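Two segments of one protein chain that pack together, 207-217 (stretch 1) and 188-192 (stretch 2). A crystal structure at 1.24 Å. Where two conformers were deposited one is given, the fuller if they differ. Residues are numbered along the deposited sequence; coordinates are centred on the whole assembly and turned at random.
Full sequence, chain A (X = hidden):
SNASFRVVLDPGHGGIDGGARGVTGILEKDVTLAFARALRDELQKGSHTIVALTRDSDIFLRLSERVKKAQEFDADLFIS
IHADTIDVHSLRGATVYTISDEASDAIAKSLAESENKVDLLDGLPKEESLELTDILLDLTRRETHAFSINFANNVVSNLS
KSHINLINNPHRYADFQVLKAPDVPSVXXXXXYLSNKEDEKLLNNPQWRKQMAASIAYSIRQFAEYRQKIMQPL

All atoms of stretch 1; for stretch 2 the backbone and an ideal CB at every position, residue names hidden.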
# COMPACT_ATOMS: atom_id res chain seq x y z
N GLN A 207 22.75 4.46 20.09
CA GLN A 207 22.02 5.66 19.68
C GLN A 207 21.63 5.55 18.20
O GLN A 207 20.51 5.94 17.81
CB GLN A 207 22.84 6.93 19.94
CG GLN A 207 22.11 8.21 19.56
CD GLN A 207 20.75 8.35 20.24
OE1 GLN A 207 20.57 7.92 21.38
NE2 GLN A 207 19.80 8.96 19.55
N TRP A 208 22.52 5.01 17.39
CA TRP A 208 22.19 4.80 15.99
C TRP A 208 21.08 3.76 15.88
O TRP A 208 20.11 3.93 15.13
CB TRP A 208 23.44 4.39 15.20
CG TRP A 208 23.11 4.08 13.78
CD1 TRP A 208 23.08 4.96 12.73
CD2 TRP A 208 22.75 2.81 13.26
NE1 TRP A 208 22.71 4.30 11.59
CE2 TRP A 208 22.50 2.98 11.88
CE3 TRP A 208 22.60 1.54 13.83
CZ2 TRP A 208 22.12 1.92 11.06
CZ3 TRP A 208 22.22 0.50 13.02
CH2 TRP A 208 21.98 0.69 11.64
N ARG A 209 21.21 2.68 16.64
CA ARG A 209 20.17 1.65 16.63
C ARG A 209 18.81 2.21 17.02
O ARG A 209 17.78 1.89 16.41
CB ARG A 209 20.54 0.45 17.52
CG ARG A 209 21.72 -0.37 17.02
CD ARG A 209 21.81 -1.76 17.68
NE ARG A 209 21.70 -1.72 19.14
CZ ARG A 209 22.74 -1.70 19.98
NH1 ARG A 209 23.99 -1.73 19.54
NH2 ARG A 209 22.52 -1.64 21.29
N LYS A 210 18.79 3.07 18.04
CA LYS A 210 17.56 3.71 18.48
C LYS A 210 16.95 4.58 17.37
O LYS A 210 15.74 4.57 17.16
CB LYS A 210 17.82 4.57 19.73
CG LYS A 210 16.59 5.24 20.29
CD LYS A 210 16.93 6.06 21.52
CE LYS A 210 15.69 6.62 22.19
NZ LYS A 210 16.01 7.23 23.51
N GLN A 211 17.79 5.31 16.65
CA GLN A 211 17.30 6.15 15.56
C GLN A 211 16.67 5.31 14.46
O GLN A 211 15.63 5.67 13.90
CB GLN A 211 18.42 7.03 15.02
CG GLN A 211 18.85 8.10 16.03
CD GLN A 211 20.14 8.80 15.66
OE1 GLN A 211 20.73 8.54 14.62
NE2 GLN A 211 20.58 9.70 16.53
N MSE A 212 17.28 4.17 14.14
CA MSE A 212 16.69 3.30 13.14
C MSE A 212 15.40 2.69 13.64
O MSE A 212 14.42 2.59 12.89
CB MSE A 212 17.67 2.21 12.69
CG MSE A 212 17.10 1.32 11.61
SE MSE A 212 18.41 0.11 10.83
CE MSE A 212 17.24 -0.93 9.69
N ALA A 213 15.38 2.26 14.90
CA ALA A 213 14.17 1.71 15.48
C ALA A 213 13.04 2.74 15.47
O ALA A 213 11.89 2.39 15.20
CB ALA A 213 14.45 1.22 16.91
N ALA A 214 13.36 4.00 15.74
CA ALA A 214 12.35 5.05 15.73
C ALA A 214 11.72 5.20 14.34
O ALA A 214 10.51 5.41 14.22
CB ALA A 214 12.93 6.36 16.19
N SER A 215 12.54 5.09 13.30
CA SER A 215 12.05 5.19 11.93
C SER A 215 11.13 4.01 11.62
O SER A 215 10.05 4.17 11.04
CB SER A 215 13.22 5.23 10.96
OG SER A 215 12.76 5.29 9.62
N ILE A 216 11.56 2.81 11.99
CA ILE A 216 10.71 1.64 11.77
C ILE A 216 9.39 1.75 12.53
O ILE A 216 8.33 1.41 12.01
CB ILE A 216 11.46 0.34 12.08
CG1 ILE A 216 12.67 0.20 11.14
CG2 ILE A 216 10.54 -0.87 11.96
CD1 ILE A 216 13.59 -0.92 11.47
N ALA A 217 9.44 2.28 13.75
CA ALA A 217 8.22 2.45 14.54
C ALA A 217 7.25 3.40 13.85
O ALA A 217 6.04 3.16 13.83
CB ALA A 217 8.55 2.93 15.95
N UNK A 188 11.78 -9.34 6.60
CA UNK A 188 13.05 -9.56 7.28
C UNK A 188 13.89 -8.31 7.06
O UNK A 188 14.14 -7.90 5.92
CB UNK A 188 13.76 -10.81 6.77
N UNK A 189 14.31 -7.67 8.15
CA UNK A 189 15.10 -6.46 8.05
C UNK A 189 16.53 -6.74 8.46
O UNK A 189 16.77 -7.23 9.57
CB UNK A 189 14.50 -5.35 8.91
N UNK A 190 17.47 -6.48 7.56
CA UNK A 190 18.88 -6.47 7.92
C UNK A 190 19.17 -5.07 8.40
O UNK A 190 19.08 -4.11 7.63
CB UNK A 190 19.79 -6.87 6.75
N UNK A 191 19.47 -4.92 9.68
CA UNK A 191 19.73 -3.57 10.12
C UNK A 191 21.09 -3.11 9.60
O UNK A 191 21.28 -1.91 9.41
CB UNK A 191 19.67 -3.48 11.65
N UNK A 192 21.98 -4.06 9.32
CA UNK A 192 23.25 -3.83 8.65
C UNK A 192 23.92 -5.18 8.49
O UNK A 192 23.39 -6.18 8.96
CB UNK A 192 24.13 -2.85 9.42

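Stretch 1 is a continuous helix, its N-H groups from 211 onward each tied to the carbonyl four residues back. The surface it offers to stretch 2 comes mainly from 208, 212 and 216, spaced about one turn apart: an indole edge, a selenomethionine tip and an isoleucine. The strand runs nearly antiparallel to it, at 150°, so rising numbers on one side meet falling numbers on the other.

Position 188 has extended backbone angles, and nothing of the helix comes within 5.5 Å of its ideal CB. The deposited residue is Leu-188, which takes no part in the packing.

At 189 the backbone is again extended, but CA-to-CB points toward the helix. The ideal CB of 189 lies 5.2 Å from Ile-216 CD1 and 5.3 Å from Met-212 CE, a gap that wants a few more carbons and offers no polar partner. Valine, isoleucine, leucine or methionine would all be reasonable, with beta-branching favoured by the strand. The residue is Ile-189, and its two branches divide the work: CG2 meets Met-212 CE at 3.7 Å, while CD1, carried out by an m, t side chain, reaches Ile-216 CD1 at 3.9 Å.

Position 190 follows the alternation of a strand, its CB pointing away from the helix, so stretch 1 hardly constrains the choice and even a charge is tolerable. It is Glu-190, whose OE1 is hydrogen-bonded elsewhere in the structure.

By 191 the backbone has left the extended region, with phi/psi of -73/-24, yet CB again points toward the helix. Here the partner is close: the ideal CB of 191 is 3.9 Å from Met-212 SE and 4.8 Å from Trp-208 CH2. A compact apolar group suits the site, with valine, isoleucine or leucine plausible. Ile-191, in the p rotamer in the conformer given, sets its CG2 3.7 Å from Met-212 CE, and its CA lies equally near that methyl. The extended t, t, t selenomethionine thus places its tip against both Ile-189 and Ile-191. The backbone contributes too, since Ile-191 O sits 3.5 Å from Trp-208 CH2, near the ring plane and at its edge.

Phi/psi of -178/177 at position 192 lies at the edge of what a residue with a CB takes up readily, so glycine is favoured; the helix itself would not rule out a small side chain, since an ideal CB of 192 would lie 4.7 Å from Trp-208 CH2. Gly-192 is deposited and makes no contact with the helix.

The rule is apolar fit at alternate positions, without cross-interface hydrogen bonds.

Stretch 2 188-192: LIEIG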
# COMPACT_ATOMS: atom_id res chain seq x y z
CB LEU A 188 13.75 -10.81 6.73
CG LEU A 188 15.05 -11.23 7.41
CD1 LEU A 188 15.24 -12.73 7.31
CD2 LEU A 188 16.26 -10.49 6.86
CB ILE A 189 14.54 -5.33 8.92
CG1 ILE A 189 13.11 -5.00 8.47
CG2 ILE A 189 15.43 -4.09 8.83
CD1 ILE A 189 12.46 -3.88 9.26
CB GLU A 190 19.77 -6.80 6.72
CG GLU A 190 19.60 -8.21 6.19
CD GLU A 190 20.24 -9.28 7.05
OE1 GLU A 190 20.99 -8.95 8.00
OE2 GLU A 190 19.99 -10.47 6.76
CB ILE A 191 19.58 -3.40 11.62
CG1 ILE A 191 20.53 -4.36 12.32
CG2 ILE A 191 18.14 -3.64 12.02
CD1 ILE A 191 20.65 -4.12 13.81
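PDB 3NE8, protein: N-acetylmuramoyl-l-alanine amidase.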